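Local coordinates for N-deoxyribosyltransferase (Bacillus psychrosaccharolyticus, PDB 6EVS), which probably catalyses the transfer of 2'-deoxyribose between nucleobases, a reaction suited to the synthesis of modified nucleosides, at residues I110-F118 against Y127-Y137. Residues are numbered along the deposited sequence; the frame is centred on the assembly and turned at random.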
ATOM      1  N   ILE A 110       9.418  16.860  -5.400  1.00 33.39           N
ATOM      2  CA  ILE A 110       9.871  16.823  -4.013  1.00 30.90           C
ATOM      3  C   ILE A 110       9.147  17.867  -3.169  1.00 33.62           C
ATOM      4  O   ILE A 110       8.623  17.557  -2.090  1.00 33.37           O
ATOM      5  CB  ILE A 110      11.400  17.007  -3.962  1.00 38.35           C
ATOM      6  CG1 ILE A 110      12.092  15.753  -4.517  1.00 38.07           C
ATOM      7  CG2 ILE A 110      11.850  17.314  -2.542  1.00 40.03           C
ATOM      8  CD1 ILE A 110      13.602  15.852  -4.534  1.00 44.15           C
ATOM      9  N   THR A 111       9.087  19.120  -3.648  1.00 34.53           N
ATOM     10  CA  THR A 111       8.447  20.165  -2.844  1.00 37.35           C
ATOM     11  C   THR A 111       6.964  19.900  -2.622  1.00 37.72           C
ATOM     12  O   THR A 111       6.415  20.297  -1.586  1.00 40.10           O
ATOM     13  CB  THR A 111       8.619  21.538  -3.492  1.00 39.62           C
ATOM     14  OG1 THR A 111       7.800  21.616  -4.662  1.00 44.20           O
ATOM     15  CG2 THR A 111      10.059  21.757  -3.878  1.00 38.91           C
ATOM     16  N   ASP A 112       6.289  19.261  -3.577  1.00 32.50           N
ATOM     17  CA  ASP A 112       4.861  18.983  -3.414  1.00 36.09           C
ATOM     18  C   ASP A 112       4.592  17.711  -2.611  1.00 39.18           C
ATOM     19  O   ASP A 112       3.420  17.370  -2.386  1.00 35.68           O
ATOM     20  CB  ASP A 112       4.189  18.885  -4.786  1.00 37.25           C
ATOM     21  CG  ASP A 112       4.074  20.236  -5.478  1.00 44.99           C
ATOM     22  OD1 ASP A 112       4.958  20.596  -6.291  1.00 50.37           O
ATOM     23  OD2 ASP A 112       3.100  20.954  -5.194  1.00 45.26           O
ATOM     24  N   SER A 113       5.647  17.007  -2.195  1.00 28.00           N
ATOM     25  CA  SER A 113       5.577  15.760  -1.432  1.00 34.92           C
ATOM     26  C   SER A 113       6.023  15.909   0.008  1.00 39.17           C
ATOM     27  O   SER A 113       6.019  14.916   0.739  1.00 41.86           O
ATOM     28  CB  SER A 113       6.494  14.680  -2.038  1.00 32.15           C
ATOM     29  OG  SER A 113       6.427  14.614  -3.430  1.00 50.65           O
ATOM     30  N   LEU A 114       6.534  17.066   0.397  1.00 30.79           N
ATOM     31  CA  LEU A 114       7.118  17.187   1.719  1.00 25.88           C
ATOM     32  C   LEU A 114       6.050  17.677   2.676  1.00 28.47           C
ATOM     33  O   LEU A 114       5.063  18.291   2.269  1.00 29.00           O
ATOM     34  CB  LEU A 114       8.329  18.134   1.714  1.00 33.55           C
ATOM     35  CG  LEU A 114       8.218  19.604   1.367  1.00 41.44           C
ATOM     36  CD1 LEU A 114       7.788  20.428   2.583  1.00 38.38           C
ATOM     37  CD2 LEU A 114       9.569  20.115   0.808  1.00 32.63           C
ATOM     38  N   HIS A 115       6.233  17.366   3.952  1.00 28.40           N
ATOM     39  CA  HIS A 115       5.314  17.873   4.962  1.00 28.07           C
ATOM     40  C   HIS A 115       5.879  19.077   5.700  1.00 33.36           C
ATOM     41  O   HIS A 115       5.115  19.944   6.129  1.00 34.90           O
ATOM     42  CB  HIS A 115       4.979  16.772   5.982  1.00 25.69           C
ATOM     43  CG  HIS A 115       3.948  17.196   6.980  1.00 28.29           C
ATOM     44  ND1 HIS A 115       2.632  17.413   6.640  1.00 32.24           N
ATOM     45  CD2 HIS A 115       4.051  17.480   8.300  1.00 33.39           C
ATOM     46  CE1 HIS A 115       1.959  17.789   7.717  1.00 33.79           C
ATOM     47  NE2 HIS A 115       2.795  17.834   8.740  1.00 33.68           N
ATOM     48  N   ALA A 116       7.199  19.136   5.875  1.00 30.61           N
ATOM     49  CA  ALA A 116       7.824  20.255   6.561  1.00 31.44           C
ATOM     50  C   ALA A 116       9.161  20.559   5.897  1.00 30.15           C
ATOM     51  O   ALA A 116       9.919  19.648   5.547  1.00 31.75           O
ATOM     52  CB  ALA A 116       8.006  19.964   8.057  1.00 29.45           C
ATOM     53  N   TYR A 117       9.423  21.844   5.692  1.00 31.96           N
ATOM     54  CA  TYR A 117      10.613  22.311   4.999  1.00 33.15           C
ATOM     55  C   TYR A 117      11.379  23.256   5.913  1.00 41.86           C
ATOM     56  O   TYR A 117      10.784  24.164   6.512  1.00 36.09           O
ATOM     57  CB  TYR A 117      10.230  23.017   3.692  1.00 36.29           C
ATOM     58  CG  TYR A 117      11.400  23.665   2.975  1.00 42.31           C
ATOM     59  CD1 TYR A 117      11.607  25.047   3.032  1.00 44.94           C
ATOM     60  CD2 TYR A 117      12.303  22.895   2.249  1.00 45.65           C
ATOM     61  CE1 TYR A 117      12.679  25.640   2.375  1.00 48.89           C
ATOM     62  CE2 TYR A 117      13.384  23.478   1.595  1.00 50.27           C
ATOM     63  CZ  TYR A 117      13.563  24.852   1.658  1.00 54.68           C
ATOM     64  OH  TYR A 117      14.626  25.449   1.011  1.00 55.29           O
ATOM     65  N   PHE A 118      12.697  23.050   6.005  1.00 36.36           N
ATOM     66  CA  PHE A 118      13.574  23.800   6.898  1.00 39.12           C
ATOM     67  C   PHE A 118      14.788  24.336   6.149  1.00 43.15           C
ATOM     68  O   PHE A 118      15.333  23.663   5.264  1.00 41.92           O
ATOM     69  CB  PHE A 118      14.057  22.920   8.063  1.00 36.42           C
ATOM     70  CG  PHE A 118      12.943  22.315   8.854  1.00 34.98           C
ATOM     71  CD1 PHE A 118      12.474  21.044   8.558  1.00 41.80           C
ATOM     72  CD2 PHE A 118      12.338  23.041   9.871  1.00 42.05           C
ATOM     73  CE1 PHE A 118      11.431  20.492   9.287  1.00 40.61           C
ATOM     74  CE2 PHE A 118      11.296  22.499  10.597  1.00 37.51           C
ATOM     75  CZ  PHE A 118      10.844  21.237  10.300  1.00 32.92           C
ATOM     76  N   TYR A 127      10.774  22.654  16.112  1.00 39.76           N
ATOM     77  CA  TYR A 127       9.639  21.982  15.488  1.00 42.84           C
ATOM     78  C   TYR A 127       8.966  21.013  16.459  1.00 50.38           C
ATOM     79  O   TYR A 127       9.635  20.294  17.208  1.00 36.72           O
ATOM     80  CB  TYR A 127      10.116  21.229  14.244  1.00 35.70           C
ATOM     81  CG  TYR A 127       9.015  20.618  13.415  1.00 35.59           C
ATOM     82  CD1 TYR A 127       8.238  21.402  12.563  1.00 38.49           C
ATOM     83  CD2 TYR A 127       8.754  19.248  13.478  1.00 34.14           C
ATOM     84  CE1 TYR A 127       7.231  20.831  11.790  1.00 38.59           C
ATOM     85  CE2 TYR A 127       7.759  18.674  12.706  1.00 40.47           C
ATOM     86  CZ  TYR A 127       6.998  19.467  11.869  1.00 38.38           C
ATOM     87  OH  TYR A 127       6.006  18.885  11.108  1.00 35.75           O
ATOM     88  N   ASP A 128       7.632  20.982  16.437  1.00 36.26           N
ATOM     89  CA  ASP A 128       6.867  20.077  17.296  1.00 36.76           C
ATOM     90  C   ASP A 128       6.700  18.748  16.568  1.00 37.20           C
ATOM     91  O   ASP A 128       5.781  18.578  15.764  1.00 34.75           O
ATOM     92  CB  ASP A 128       5.518  20.686  17.662  1.00 42.89           C
ATOM     93  CG  ASP A 128       4.836  19.947  18.807  1.00 51.44           C
ATOM     94  OD1 ASP A 128       5.133  18.750  19.022  1.00 51.71           O
ATOM     95  OD2 ASP A 128       3.999  20.565  19.494  1.00 59.61           O
ATOM     96  N   PHE A 129       7.592  17.798  16.863  1.00 33.27           N
ATOM     97  CA  PHE A 129       7.540  16.476  16.247  1.00 31.40           C
ATOM     98  C   PHE A 129       6.315  15.683  16.697  1.00 37.90           C
ATOM     99  O   PHE A 129       5.845  14.802  15.966  1.00 43.89           O
ATOM    100  CB  PHE A 129       8.806  15.686  16.594  1.00 36.88           C
ATOM    101  CG  PHE A 129      10.014  16.087  15.811  1.00 35.22           C
ATOM    102  CD1 PHE A 129      10.744  17.210  16.170  1.00 38.15           C
ATOM    103  CD2 PHE A 129      10.436  15.333  14.729  1.00 37.62           C
ATOM    104  CE1 PHE A 129      11.883  17.571  15.456  1.00 36.88           C
ATOM    105  CE2 PHE A 129      11.569  15.681  14.019  1.00 39.85           C
ATOM    106  CZ  PHE A 129      12.291  16.808  14.378  1.00 41.12           C
ATOM    107  N   ALA A 130       5.805  15.963  17.898  1.00 42.86           N
ATOM    108  CA  ALA A 130       4.659  15.218  18.416  1.00 44.79           C
ATOM    109  C   ALA A 130       3.409  15.467  17.576  1.00 49.12           C
ATOM    110  O   ALA A 130       2.720  14.520  17.177  1.00 47.81           O
ATOM    111  CB  ALA A 130       4.408  15.597  19.878  1.00 48.53           C
ATOM    112  N   THR A 131       3.104  16.741  17.294  1.00 42.37           N
ATOM    113  CA  THR A 131       1.904  17.105  16.549  1.00 38.88           C
ATOM    114  C   THR A 131       2.133  17.203  15.047  1.00 41.43           C
ATOM    115  O   THR A 131       1.156  17.171  14.284  1.00 31.74           O
ATOM    116  CB  THR A 131       1.344  18.439  17.049  1.00 45.63           C
ATOM    117  OG1 THR A 131       2.347  19.454  16.943  1.00 46.88           O
ATOM    118  CG2 THR A 131       0.898  18.328  18.502  1.00 43.31           C
ATOM    119  N   LEU A 132       3.387  17.336  14.612  1.00 36.05           N
ATOM    120  CA  LEU A 132       3.742  17.342  13.197  1.00 32.08           C
ATOM    121  C   LEU A 132       2.970  18.406  12.404  1.00 30.62           C
ATOM    122  O   LEU A 132       2.258  18.086  11.449  1.00 30.88           O
ATOM    123  CB  LEU A 132       3.524  15.954  12.611  1.00 35.05           C
ATOM    124  CG  LEU A 132       4.182  15.552  11.297  1.00 41.41           C
ATOM    125  CD1 LEU A 132       5.488  14.813  11.578  1.00 40.11           C
ATOM    126  CD2 LEU A 132       3.250  14.682  10.463  1.00 39.19           C
ATOM    127  N   PRO A 133       3.105  19.679  12.761  1.00 32.68           N
ATOM    128  CA  PRO A 133       2.387  20.709  12.016  1.00 34.46           C
ATOM    129  C   PRO A 133       2.944  20.831  10.607  1.00 39.07           C
ATOM    130  O   PRO A 133       4.104  20.497  10.330  1.00 36.08           O
ATOM    131  CB  PRO A 133       2.622  21.976  12.841  1.00 35.76           C
ATOM    132  CG  PRO A 133       3.885  21.727  13.563  1.00 35.93           C
ATOM    133  CD  PRO A 133       3.957  20.260  13.817  1.00 35.65           C
ATOM    134  N   ILE A 134       2.083  21.262   9.692  1.00 34.51           N
ATOM    135  CA  ILE A 134       2.510  21.407   8.309  1.00 38.52           C
ATOM    136  C   ILE A 134       3.393  22.643   8.201  1.00 39.07           C
ATOM    137  O   ILE A 134       3.152  23.657   8.865  1.00 34.46           O
ATOM    138  CB  ILE A 134       1.282  21.465   7.380  1.00 40.69           C
ATOM    139  CG1 ILE A 134       1.686  21.313   5.907  1.00 39.70           C
ATOM    140  CG2 ILE A 134       0.417  22.686   7.640  1.00 38.62           C
ATOM    141  CD1 ILE A 134       0.501  21.336   4.957  1.00 43.16           C
ATOM    142  N   LYS A 135       4.456  22.554   7.405  1.00 32.79           N
ATOM    143  CA  LYS A 135       5.410  23.659   7.253  1.00 33.92           C
ATOM    144  C   LYS A 135       5.844  23.659   5.799  1.00 39.70           C
ATOM    145  O   LYS A 135       6.924  23.166   5.452  1.00 38.66           O
ATOM    146  CB  LYS A 135       6.594  23.491   8.207  1.00 37.66           C
ATOM    147  CG  LYS A 135       7.366  24.757   8.521  1.00 48.25           C
ATOM    148  CD  LYS A 135       8.366  24.515   9.659  1.00 57.03           C
ATOM    149  CE  LYS A 135       8.242  25.580  10.765  1.00 68.65           C
ATOM    150  NZ  LYS A 135       7.238  25.240  11.838  1.00 68.63           N
ATOM    151  N   PRO A 136       5.000  24.160   4.909  1.00 39.76           N
ATOM    152  CA  PRO A 136       5.189  23.902   3.482  1.00 40.14           C
ATOM    153  C   PRO A 136       6.288  24.757   2.865  1.00 43.01           C
ATOM    154  O   PRO A 136       6.685  25.803   3.382  1.00 41.45           O
ATOM    155  CB  PRO A 136       3.823  24.245   2.878  1.00 45.16           C
ATOM    156  CG  PRO A 136       3.238  25.247   3.817  1.00 41.19           C
ATOM    157  CD  PRO A 136       3.777  24.937   5.184  1.00 37.59           C
ATOM    158  N   TYR A 137       6.783  24.257   1.735  1.00 40.42           N
ATOM    159  CA  TYR A 137       7.721  24.974   0.887  1.00 41.17           C
ATOM    160  C   TYR A 137       6.989  26.087   0.143  1.00 48.30           C
ATOM    161  O   TYR A 137       6.057  25.819  -0.623  1.00 61.88           O
ATOM    162  CB  TYR A 137       8.347  23.987  -0.092  1.00 43.36           C
ATOM    163  CG  TYR A 137       9.267  24.557  -1.169  1.00 43.16           C
ATOM    164  CD1 TYR A 137      10.644  24.578  -0.989  1.00 45.25           C
ATOM    165  CD2 TYR A 137       8.764  24.974  -2.394  1.00 44.79           C
ATOM    166  CE1 TYR A 137      11.479  25.037  -1.972  1.00 51.90           C
ATOM    167  CE2 TYR A 137       9.595  25.442  -3.383  1.00 53.27           C
ATOM    168  CZ  TYR A 137      10.955  25.470  -3.165  1.00 56.03           C
ATOM    169  OH  TYR A 137      11.803  25.932  -4.142  1.00 67.13           O
TER
HETATM  170  O   HOH W   1       5.291  22.048   0.293  1.00 47.41           O
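Lys-135 bonds to both neighbours of Ala-116, its N to His-115 O (3.0 Å) and its O to Tyr-117 N (2.8 Å), a single parallel bridge that lays the C-terminal chain along the side of strand 116-118 left over by strand 96-99. The side chains then show how an irregular tail can be tied to the edge of a flavodoxin-like parallel sheet. His-115 sets CG anti to its backbone N (chi1 -175°), which carries the imidazole beside residues 132-134. There NE2 gives a nearly straight bond of 2.8 Å to Leu-132 O, the acceptor lying close to the ring plane although NE2 stands well above the carbonyl plane, while CA-H of Ile-134 sits over a ring face; Asn-58 of a second subunit packs against both His-115 and Ile-134. The next carbonyl, Pro-133 O, takes the hydroxyl of Tyr-127 (OH to O 2.6 Å). The Tyr-127 ring in turn receives the edge of Phe-118 on its face in an offset edge-to-face pair, planes at 90° and CZ 3.5 Å from Tyr-127 CD1. At the far end, Tyr-137 turns its CD1 edge onto the middle of the Tyr-117 face, T-shaped, with centroids 5.1 Å apart. Thr-111 places its methyl CG2 squarely over a Tyr-137 face, 3.7 Å from the centroid, leaving OG1 to Arg-52 of a third subunit; a water links Thr-111 O to Tyr-137 N. Edge-to-face aromatic pairs thus flank the bridge, while the imidazole N-H of buried His-115 and the Tyr-127 hydroxyl hold successive carbonyls, fixing this turn by polar bonds.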